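Local coordinates for protein transcriptional regulator (Actinomyces oris, PDB 5V8C) that probably acts as a phosphotransferase of the LytR-Cps2A-Psr family that mediates glycosylation of a cell wall-anchored surface protein, at residues P17-T22 with G106-H111. Numbering follows the deposited sequence.
Sequences PTAGET and GIPTTH
Thr-22 and Thr-110 meet in a loop-to-loop contact held mainly by backbone hydrogen bonds, just ahead of strand 23-28 and at the start of its parallel neighbour 111-115 in the mixed sheet. Their CA atoms, 5.1 Å apart, are the nearest pair between 17-22 and 106-111. The carbonyl of Thr-22 receives two N-H groups: Thr-110 N lies 2.8 Å from Thr-22 O, in the carbonyl plane and with an N-H...O angle of 160°, whereas the bond from His-111 N to the same oxygen is weak at 3.3 Å. A third link starts from a side chain. Thr-110 OG1 stands anti to its own carbonyl carbon (chi1 -71°) and donates to Gly-20 O at 3.2 Å, while the CG2 branch, anti to the backbone N, rests 4.0 Å from Glu-21 CG. A valine here would probably leave Gly-20 O without this donor and its peptide freer to turn, while the amide bond to Thr-22 O would remain.

Glu-21 reaches His-111 with an extended chain. Its CG lies in the ring plane at the edge, 3.6 Å from His-111 CD2, and the carboxylate is turned 88° to the ring. The bond from His-111 NE2 to Glu-21 OE1 is long and bent, and therefore weak, at 3.5 Å; the stronger partner of this carboxylate is the indole N-H of Trp-23, bound by OE2. Apolar contact is modest: Ala-19 CB sits 4.0 Å from Pro-108 CG.

Around the contact, Tyr-283 touches Thr-22, Ile-107 and Pro-108, and the Trp-23 ring meets that of His-111. Ile-107 keeps a backbone bond to Leu-101 in helix 94-105, and a backbone hydrogen bond joins His-111 to Leu-24, carrying the contact into strands 111-115 and 23-28.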
ATOM      1  N   PRO A  17      22.736   8.069  -0.824  1.00113.29           N
ATOM      2  CA  PRO A  17      23.075   7.480  -2.129  1.00112.82           C
ATOM      3  C   PRO A  17      22.221   6.248  -2.463  1.00115.34           C
ATOM      4  O   PRO A  17      21.841   6.066  -3.622  1.00115.47           O
ATOM      5  CB  PRO A  17      24.557   7.118  -1.976  1.00114.86           C
ATOM      6  CG  PRO A  17      24.774   6.949  -0.477  1.00119.71           C
ATOM      7  CD  PRO A  17      23.565   7.495   0.258  1.00115.23           C
ATOM      8  N   THR A  18      21.922   5.408  -1.444  1.00109.99           N
ATOM      9  CA  THR A  18      21.155   4.159  -1.557  1.00108.55           C
ATOM     10  C   THR A  18      19.680   4.381  -1.911  1.00108.58           C
ATOM     11  O   THR A  18      19.065   3.512  -2.525  1.00106.09           O
ATOM     12  CB  THR A  18      21.291   3.322  -0.278  1.00115.21           C
ATOM     13  OG1 THR A  18      22.414   3.766   0.489  1.00113.82           O
ATOM     14  CG2 THR A  18      21.387   1.827  -0.564  1.00114.32           C
ATOM     15  N   ALA A  19      19.105   5.520  -1.494  1.00104.22           N
ATOM     16  CA  ALA A  19      17.709   5.830  -1.785  1.00103.66           C
ATOM     17  C   ALA A  19      17.592   6.289  -3.235  1.00106.95           C
ATOM     18  O   ALA A  19      17.923   7.434  -3.560  1.00108.05           O
ATOM     19  CB  ALA A  19      17.185   6.898  -0.832  1.00104.22           C
ATOM     20  N   GLY A  20      17.214   5.355  -4.102  1.00100.53           N
ATOM     21  CA  GLY A  20      17.069   5.610  -5.527  1.00 98.86           C
ATOM     22  C   GLY A  20      15.640   5.948  -5.884  1.00 98.80           C
ATOM     23  O   GLY A  20      15.084   6.932  -5.381  1.00 97.63           O
ATOM     24  N   GLU A  21      15.032   5.126  -6.747  1.00102.54           N
ATOM     25  CA  GLU A  21      13.643   5.328  -7.143  1.00 99.32           C
ATOM     26  C   GLU A  21      12.709   4.741  -6.077  1.00 96.65           C
ATOM     27  O   GLU A  21      12.783   3.545  -5.773  1.00 95.35           O
ATOM     28  CB  GLU A  21      13.377   4.718  -8.524  1.00 99.93           C
ATOM     29  CG  GLU A  21      12.032   5.105  -9.109  1.00114.02           C
ATOM     30  CD  GLU A  21      11.870   4.771 -10.579  1.00141.82           C
ATOM     31  OE1 GLU A  21      12.407   5.526 -11.422  1.00143.40           O
ATOM     32  OE2 GLU A  21      11.193   3.765 -10.889  1.00133.68           O
ATOM     33  N   THR A  22      11.894   5.596  -5.454  1.00 88.69           N
ATOM     34  CA  THR A  22      10.944   5.120  -4.453  1.00 85.91           C
ATOM     35  C   THR A  22       9.545   5.712  -4.730  1.00 85.59           C
ATOM     36  O   THR A  22       9.333   6.929  -4.683  1.00 85.26           O
ATOM     37  CB  THR A  22      11.464   5.257  -3.004  1.00 94.67           C
ATOM     38  OG1 THR A  22      10.371   5.376  -2.089  1.00 96.34           O
ATOM     39  CG2 THR A  22      12.457   6.385  -2.819  1.00 96.86           C
ATOM     40  N   GLY A 106      12.429   8.979   6.938  1.00 99.28           N
ATOM     41  CA  GLY A 106      13.535   9.257   6.034  1.00 99.56           C
ATOM     42  C   GLY A 106      13.331   8.677   4.655  1.00100.99           C
ATOM     43  O   GLY A 106      14.309   8.365   3.972  1.00101.66           O
ATOM     44  N   ILE A 107      12.065   8.511   4.230  1.00 93.86           N
ATOM     45  CA  ILE A 107      11.821   7.964   2.908  1.00 90.66           C
ATOM     46  C   ILE A 107      11.585   9.116   1.900  1.00 92.73           C
ATOM     47  O   ILE A 107      10.548   9.787   1.941  1.00 91.40           O
ATOM     48  CB  ILE A 107      10.771   6.790   2.841  1.00 91.09           C
ATOM     49  CG1 ILE A 107       9.392   7.223   2.309  1.00 90.81           C
ATOM     50  CG2 ILE A 107      10.633   6.016   4.153  1.00 89.43           C
ATOM     51  CD1 ILE A 107       9.221   6.921   0.833  1.00 97.80           C
ATOM     52  N   PRO A 108      12.570   9.376   1.007  1.00 89.22           N
ATOM     53  CA  PRO A 108      12.390  10.432   0.000  1.00 89.39           C
ATOM     54  C   PRO A 108      11.632   9.904  -1.223  1.00 90.50           C
ATOM     55  O   PRO A 108      12.176   9.146  -2.030  1.00 89.82           O
ATOM     56  CB  PRO A 108      13.835  10.867  -0.328  1.00 92.89           C
ATOM     57  CG  PRO A 108      14.742   9.833   0.330  1.00 97.21           C
ATOM     58  CD  PRO A 108      13.873   8.711   0.829  1.00 90.79           C
ATOM     59  N   THR A 109      10.362  10.299  -1.342  1.00 84.78           N
ATOM     60  CA  THR A 109       9.479   9.891  -2.426  1.00 82.23           C
ATOM     61  C   THR A 109       9.915  10.491  -3.777  1.00 88.16           C
ATOM     62  O   THR A 109      10.046  11.703  -3.917  1.00 88.50           O
ATOM     63  CB  THR A 109       8.029  10.197  -2.040  1.00 82.63           C
ATOM     64  OG1 THR A 109       7.708   9.422  -0.891  1.00 87.03           O
ATOM     65  CG2 THR A 109       7.040   9.883  -3.145  1.00 77.65           C
ATOM     66  N   THR A 110      10.125   9.617  -4.762  1.00 85.39           N
ATOM     67  CA  THR A 110      10.540   9.965  -6.119  1.00 86.48           C
ATOM     68  C   THR A 110       9.306  10.095  -7.036  1.00 89.09           C
ATOM     69  O   THR A 110       9.252  11.003  -7.869  1.00 89.19           O
ATOM     70  CB  THR A 110      11.592   8.937  -6.584  1.00 99.77           C
ATOM     71  OG1 THR A 110      12.794   9.168  -5.849  1.00100.68           O
ATOM     72  CG2 THR A 110      11.896   9.012  -8.072  1.00104.07           C
ATOM     73  N   HIS A 111       8.301   9.214  -6.844  1.00 83.40           N
ATOM     74  CA  HIS A 111       7.067   9.199  -7.628  1.00 81.81           C
ATOM     75  C   HIS A 111       5.851   8.960  -6.728  1.00 85.05           C
ATOM     76  O   HIS A 111       5.995   8.403  -5.641  1.00 85.19           O
ATOM     77  CB  HIS A 111       7.142   8.119  -8.715  1.00 81.32           C
ATOM     78  CG  HIS A 111       8.302   8.272  -9.642  1.00 86.04           C
ATOM     79  ND1 HIS A 111       8.324   9.250 -10.615  1.00 89.15           N
ATOM     80  CD2 HIS A 111       9.448   7.558  -9.715  1.00 88.45           C
ATOM     81  CE1 HIS A 111       9.468   9.093 -11.258  1.00 89.86           C
ATOM     82  NE2 HIS A 111      10.183   8.091 -10.745  1.00 89.68           N
TER